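Local coordinates for protein 2-keto-3-deoxygluconate kinase (Thermotoga maritima, PDB 2AFB) that probably phosphorylates 2-keto-3-deoxygluconate, as a sugar kinase of the pfkB family in the ribokinase clan, at residues A[60-74]-A[85-97]. Numbering follows the deposited sequence.
Sequences DAYFVTKLPNNPLGD and VKTDYIARGGNRI. With NI (nickel (II) ion), chain E.
Val-85 sets CG1 against Phe-63 CB inside a beta-alpha-beta unit made of strand 60-67, helix 71-82 and the parallel edge strand 90-92 of the main sheet. Lys-86 N then makes a hydrogen bond to Ala-61 O at 2.8 Å. The Lys-86 side chain lies across one face of the Tyr-62 ring, with CB 3.9 Å from the ring centroid in a CH-pi contact. The Tyr-89 ring lies beyond the opposite face. Its plane is turned 30° from that of Tyr-62 and slid aside, and Tyr-89 OH is hydrogen-bonded to Lys-14 NZ. One water joins Phe-63 O, Lys-86 O and Tyr-89 N where the backbones part. Ile-90 packs CG2 on Leu-67 CD1. Ala-91 pairs on both sides of Lys-66, its N with Thr-65 O and its O with Leu-67 N. Bends at chi2 (-58°) and chi3 (-61°) fold Arg-92 back over the loop before helix 71-82. Its NH2 gives a nearly straight hydrogen bond to Pro-68 O (2.9 Å) and a salt bridge to Asp-74 OD1 (3.0 Å). Asn-69 OD1 sits over one guanidinium face and Gly-73 O over the other. A leucine in place of Arg-92 would probably leave Asp-74 without this charged mate and the loop less firmly held. Gly-93 N is hydrogen-bonded to Leu-67 O. Finally, Ile-97 fits beside Leu-67 and Pro-68, and its CG2 meets Leu-72 CB at 3.8 Å.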
loop_
_atom_site.group_PDB
_atom_site.type_symbol
_atom_site.label_atom_id
_atom_site.label_comp_id
_atom_site.label_asym_id
_atom_site.label_seq_id
_atom_site.Cartn_x
_atom_site.Cartn_y
_atom_site.Cartn_z
ATOM N N ASP A 60 9.988 -18.286 -29.289
ATOM C CA ASP A 60 8.573 -18.666 -29.224
ATOM C C ASP A 60 8.430 -19.747 -28.186
ATOM O O ASP A 60 8.533 -20.924 -28.470
ATOM C CB ASP A 60 8.064 -19.154 -30.561
ATOM C CG ASP A 60 8.010 -18.052 -31.595
ATOM O OD1 ASP A 60 7.972 -16.848 -31.236
ATOM O OD2 ASP A 60 8.009 -18.417 -32.771
ATOM N N ALA A 61 8.199 -19.311 -26.977
ATOM C CA ALA A 61 8.137 -20.177 -25.824
ATOM C C ALA A 61 6.696 -20.546 -25.557
ATOM O O ALA A 61 5.847 -19.669 -25.436
ATOM C CB ALA A 61 8.743 -19.484 -24.641
ATOM N N TYR A 62 6.417 -21.837 -25.500
ATOM C CA TYR A 62 5.073 -22.299 -25.108
ATOM C C TYR A 62 5.211 -23.022 -23.795
ATOM O O TYR A 62 6.127 -23.822 -23.618
ATOM C CB TYR A 62 4.483 -23.267 -26.115
ATOM C CG TYR A 62 4.277 -22.708 -27.482
ATOM C CD1 TYR A 62 5.344 -22.478 -28.329
ATOM C CD2 TYR A 62 2.987 -22.448 -27.961
ATOM C CE1 TYR A 62 5.139 -21.956 -29.618
ATOM C CE2 TYR A 62 2.776 -21.950 -29.248
ATOM C CZ TYR A 62 3.865 -21.709 -30.062
ATOM O OH TYR A 62 3.666 -21.215 -31.337
ATOM N N PHE A 63 4.291 -22.757 -22.884
ATOM C CA PHE A 63 4.259 -23.489 -21.635
ATOM C C PHE A 63 3.050 -24.410 -21.665
ATOM O O PHE A 63 1.929 -23.982 -21.940
ATOM C CB PHE A 63 4.141 -22.533 -20.456
ATOM C CG PHE A 63 4.055 -23.213 -19.125
ATOM C CD1 PHE A 63 5.062 -24.040 -18.714
ATOM C CD2 PHE A 63 2.987 -22.968 -18.252
ATOM C CE1 PHE A 63 5.022 -24.662 -17.488
ATOM C CE2 PHE A 63 2.945 -23.565 -17.027
ATOM C CZ PHE A 63 3.982 -24.419 -16.630
ATOM N N VAL A 64 3.294 -25.677 -21.362
ATOM C CA VAL A 64 2.254 -26.674 -21.378
ATOM C C VAL A 64 1.889 -27.029 -19.935
ATOM O O VAL A 64 2.748 -27.384 -19.154
ATOM C CB VAL A 64 2.727 -27.923 -22.103
ATOM C CG1 VAL A 64 1.598 -28.983 -22.135
ATOM C CG2 VAL A 64 3.211 -27.547 -23.473
ATOM N N THR A 65 0.607 -26.947 -19.615
ATOM C CA THR A 65 0.115 -27.256 -18.285
ATOM C C THR A 65 -1.414 -27.416 -18.345
ATOM O O THR A 65 -2.005 -27.434 -19.426
ATOM C CB THR A 65 0.539 -26.194 -17.226
ATOM O OG1 THR A 65 0.421 -26.764 -15.927
ATOM C CG2 THR A 65 -0.305 -24.907 -17.273
ATOM N N LYS A 66 -2.020 -27.601 -17.174
ATOM C CA LYS A 66 -3.464 -27.588 -16.995
ATOM C C LYS A 66 -3.756 -26.587 -15.882
ATOM O O LYS A 66 -3.049 -26.543 -14.853
ATOM C CB LYS A 66 -4.009 -29.016 -16.643
ATOM C CG LYS A 66 -5.490 -29.134 -16.796
ATOM C CD LYS A 66 -6.003 -30.483 -16.429
ATOM C CE LYS A 66 -7.455 -30.709 -16.935
ATOM N NZ LYS A 66 -7.952 -32.107 -16.569
ATOM N N LEU A 67 -4.753 -25.739 -16.127
ATOM C CA LEU A 67 -5.256 -24.809 -15.135
ATOM C C LEU A 67 -6.753 -24.886 -15.058
ATOM O O LEU A 67 -7.392 -25.196 -16.065
ATOM C CB LEU A 67 -4.879 -23.374 -15.514
ATOM C CG LEU A 67 -3.375 -23.115 -15.455
ATOM C CD1 LEU A 67 -3.035 -21.804 -16.071
ATOM C CD2 LEU A 67 -2.914 -23.171 -14.009
ATOM N N PRO A 68 -7.323 -24.538 -13.891
ATOM C CA PRO A 68 -8.771 -24.590 -13.753
ATOM C C PRO A 68 -9.380 -23.433 -14.504
ATOM O O PRO A 68 -8.748 -22.419 -14.627
ATOM C CB PRO A 68 -8.990 -24.383 -12.251
ATOM C CG PRO A 68 -7.826 -23.564 -11.830
ATOM C CD PRO A 68 -6.678 -24.073 -12.647
ATOM N N ASN A 69 -10.592 -23.592 -14.990
ATOM C CA ASN A 69 -11.389 -22.453 -15.412
ATOM C C ASN A 69 -11.958 -21.698 -14.229
ATOM O O ASN A 69 -13.104 -21.890 -13.864
ATOM C CB ASN A 69 -12.530 -22.895 -16.326
ATOM C CG ASN A 69 -12.043 -23.339 -17.676
ATOM O OD1 ASN A 69 -11.337 -22.592 -18.367
ATOM N ND2 ASN A 69 -12.412 -24.541 -18.065
ATOM N N ASN A 70 -11.134 -20.869 -13.602
ATOM C CA ASN A 70 -11.594 -19.966 -12.597
ATOM C C ASN A 70 -10.677 -18.766 -12.747
ATOM O O ASN A 70 -9.732 -18.825 -13.511
ATOM C CB ASN A 70 -11.641 -20.657 -11.202
ATOM C CG ASN A 70 -10.242 -20.924 -10.564
ATOM O OD1 ASN A 70 -9.277 -20.270 -10.898
ATOM N ND2 ASN A 70 -10.173 -21.873 -9.597
ATOM N N PRO A 71 -10.980 -17.658 -12.064
ATOM C CA PRO A 71 -10.156 -16.470 -12.205
ATOM C C PRO A 71 -8.680 -16.639 -11.874
ATOM O O PRO A 71 -7.871 -15.898 -12.408
ATOM C CB PRO A 71 -10.779 -15.510 -11.209
ATOM C CG PRO A 71 -12.189 -15.926 -11.106
ATOM C CD PRO A 71 -12.136 -17.405 -11.172
ATOM N N LEU A 72 -8.314 -17.563 -10.991
ATOM C CA LEU A 72 -6.891 -17.769 -10.699
ATOM C C LEU A 72 -6.177 -18.425 -11.869
ATOM O O LEU A 72 -5.098 -18.009 -12.257
ATOM C CB LEU A 72 -6.696 -18.552 -9.397
ATOM C CG LEU A 72 -7.189 -17.659 -8.231
ATOM C CD1 LEU A 72 -7.784 -18.453 -7.148
ATOM C CD2 LEU A 72 -6.105 -16.709 -7.723
ATOM N N GLY A 73 -6.800 -19.417 -12.470
ATOM C CA GLY A 73 -6.285 -19.971 -13.733
ATOM C C GLY A 73 -6.201 -18.953 -14.870
ATOM O O GLY A 73 -5.209 -18.926 -15.639
ATOM N N ASP A 74 -7.235 -18.123 -15.010
ATOM C CA ASP A 74 -7.202 -17.012 -16.009
ATOM C C ASP A 74 -5.986 -16.031 -15.741
ATOM O O ASP A 74 -5.263 -15.596 -16.658
ATOM C CB ASP A 74 -8.481 -16.196 -15.914
ATOM C CG ASP A 74 -9.758 -16.954 -16.362
ATOM O OD1 ASP A 74 -9.681 -18.058 -16.957
ATOM O OD2 ASP A 74 -10.874 -16.396 -16.123
ATOM N N VAL A 85 4.917 -15.456 -23.114
ATOM C CA VAL A 85 4.805 -16.897 -23.230
ATOM C C VAL A 85 3.499 -17.194 -23.940
ATOM O O VAL A 85 2.500 -16.563 -23.660
ATOM C CB VAL A 85 4.839 -17.597 -21.854
ATOM C CG1 VAL A 85 4.590 -19.097 -21.997
ATOM C CG2 VAL A 85 6.126 -17.354 -21.204
ATOM N N LYS A 86 3.527 -18.108 -24.896
ATOM C CA LYS A 86 2.317 -18.525 -25.633
ATOM C C LYS A 86 1.559 -19.619 -24.856
ATOM O O LYS A 86 2.161 -20.539 -24.333
ATOM C CB LYS A 86 2.682 -18.973 -27.050
ATOM C CG LYS A 86 3.697 -18.033 -27.716
ATOM C CD LYS A 86 3.622 -18.050 -29.211
ATOM C CE LYS A 86 4.625 -17.086 -29.849
ATOM N NZ LYS A 86 4.351 -15.690 -29.470
ATOM N N THR A 87 0.239 -19.485 -24.763
ATOM C CA THR A 87 -0.573 -20.288 -23.830
ATOM C C THR A 87 -1.472 -21.250 -24.580
ATOM O O THR A 87 -2.400 -21.828 -24.015
ATOM C CB THR A 87 -1.413 -19.390 -22.911
ATOM O OG1 THR A 87 -2.047 -18.375 -23.678
ATOM C CG2 THR A 87 -0.539 -18.711 -21.838
ATOM N N ASP A 88 -1.154 -21.449 -25.848
ATOM C CA ASP A 88 -1.975 -22.249 -26.754
ATOM C C ASP A 88 -2.198 -23.640 -26.249
ATOM O O ASP A 88 -3.223 -24.200 -26.517
ATOM C CB ASP A 88 -1.309 -22.389 -28.142
ATOM C CG ASP A 88 -1.039 -21.042 -28.807
ATOM O OD1 ASP A 88 -0.681 -20.050 -28.109
ATOM O OD2 ASP A 88 -1.177 -20.982 -30.034
ATOM N N TYR A 89 -1.211 -24.225 -25.577
ATOM C CA TYR A 89 -1.304 -25.625 -25.176
ATOM C C TYR A 89 -1.654 -25.801 -23.694
ATOM O O TYR A 89 -1.454 -26.861 -23.097
ATOM C CB TYR A 89 -0.014 -26.353 -25.506
ATOM C CG TYR A 89 0.457 -26.193 -26.941
ATOM C CD1 TYR A 89 -0.370 -26.490 -28.022
ATOM C CD2 TYR A 89 1.768 -25.795 -27.210
ATOM C CE1 TYR A 89 0.103 -26.353 -29.347
ATOM C CE2 TYR A 89 2.229 -25.641 -28.482
ATOM C CZ TYR A 89 1.403 -25.923 -29.556
ATOM O OH TYR A 89 1.915 -25.777 -30.819
ATOM N N ILE A 90 -2.170 -24.754 -23.070
ATOM C CA ILE A 90 -2.647 -24.917 -21.729
ATOM C C ILE A 90 -4.020 -25.577 -21.773
ATOM O O ILE A 90 -4.980 -25.022 -22.297
ATOM C CB ILE A 90 -2.683 -23.607 -21.006
ATOM C CG1 ILE A 90 -1.228 -23.100 -20.872
ATOM C CG2 ILE A 90 -3.390 -23.801 -19.654
ATOM C CD1 ILE A 90 -1.102 -21.865 -20.115
ATOM N N ALA A 91 -4.096 -26.780 -21.213
ATOM C CA ALA A 91 -5.382 -27.459 -21.018
ATOM C C ALA A 91 -6.137 -26.786 -19.897
ATOM O O ALA A 91 -5.515 -26.284 -18.967
ATOM C CB ALA A 91 -5.146 -28.930 -20.727
ATOM N N ARG A 92 -7.465 -26.723 -19.997
ATOM C CA ARG A 92 -8.306 -26.126 -18.959
ATOM C C ARG A 92 -9.296 -27.133 -18.350
ATOM O O ARG A 92 -9.932 -27.936 -19.063
ATOM C CB ARG A 92 -9.058 -24.903 -19.511
ATOM C CG ARG A 92 -8.187 -23.863 -20.216
ATOM C CD ARG A 92 -7.057 -23.266 -19.328
ATOM N NE ARG A 92 -7.599 -22.579 -18.176
ATOM C CZ ARG A 92 -7.868 -21.281 -18.095
ATOM N NH1 ARG A 92 -7.569 -20.447 -19.079
ATOM N NH2 ARG A 92 -8.413 -20.795 -16.976
ATOM N N GLY A 93 -9.414 -27.128 -17.034
ATOM C CA GLY A 93 -10.230 -28.119 -16.376
ATOM C C GLY A 93 -9.732 -28.344 -14.976
ATOM O O GLY A 93 -8.800 -27.704 -14.532
ATOM N N GLY A 94 -10.369 -29.267 -14.275
ATOM C CA GLY A 94 -10.051 -29.541 -12.873
ATOM C C GLY A 94 -10.623 -28.505 -11.918
ATOM O O GLY A 94 -11.298 -27.557 -12.337
ATOM N N ASN A 95 -10.215 -28.630 -10.656
ATOM C CA ASN A 95 -10.873 -27.974 -9.538
ATOM C C ASN A 95 -10.238 -26.772 -8.920
ATOM O O ASN A 95 -10.943 -25.903 -8.438
ATOM C CB ASN A 95 -11.140 -29.033 -8.464
ATOM C CG ASN A 95 -12.056 -30.070 -8.969
ATOM O OD1 ASN A 95 -13.072 -29.743 -9.591
ATOM N ND2 ASN A 95 -11.659 -31.330 -8.837
ATOM N N ARG A 96 -8.913 -26.719 -8.906
ATOM C CA ARG A 96 -8.189 -25.635 -8.271
ATOM C C ARG A 96 -6.827 -25.452 -8.937
ATOM O O ARG A 96 -6.311 -26.364 -9.601
ATOM C CB ARG A 96 -7.952 -25.903 -6.777
ATOM C CG ARG A 96 -6.914 -27.001 -6.461
ATOM C CD ARG A 96 -6.957 -27.407 -4.992
ATOM N NE ARG A 96 -6.499 -26.334 -4.111
ATOM C CZ ARG A 96 -5.227 -26.096 -3.820
ATOM N NH1 ARG A 96 -4.243 -26.868 -4.297
ATOM N NH2 ARG A 96 -4.928 -25.095 -3.031
ATOM N N ILE A 97 -6.280 -24.268 -8.734
ATOM C CA ILE A 97 -4.869 -23.978 -8.962
ATOM C C ILE A 97 -4.071 -24.268 -7.717
ATOM O O ILE A 97 -4.552 -24.118 -6.606
ATOM C CB ILE A 97 -4.625 -22.534 -9.405
ATOM C CG1 ILE A 97 -3.277 -22.416 -10.141
ATOM C CG2 ILE A 97 -4.694 -21.547 -8.226
ATOM C CD1 ILE A 97 -2.933 -20.991 -10.662
HETATM NI NI NI E . 6.895 -17.231 -34.137
HETATM O O HOH W 1 1.223 -23.223 -24.387
HETATM O O HOH W 2 -8.409 -22.414 -7.258
HETATM O O HOH W 3 -12.580 -23.205 -8.920
HETATM O O HOH W 4 6.271 -18.944 -35.878
HETATM O O HOH W 5 5.110 -15.891 -33.158
#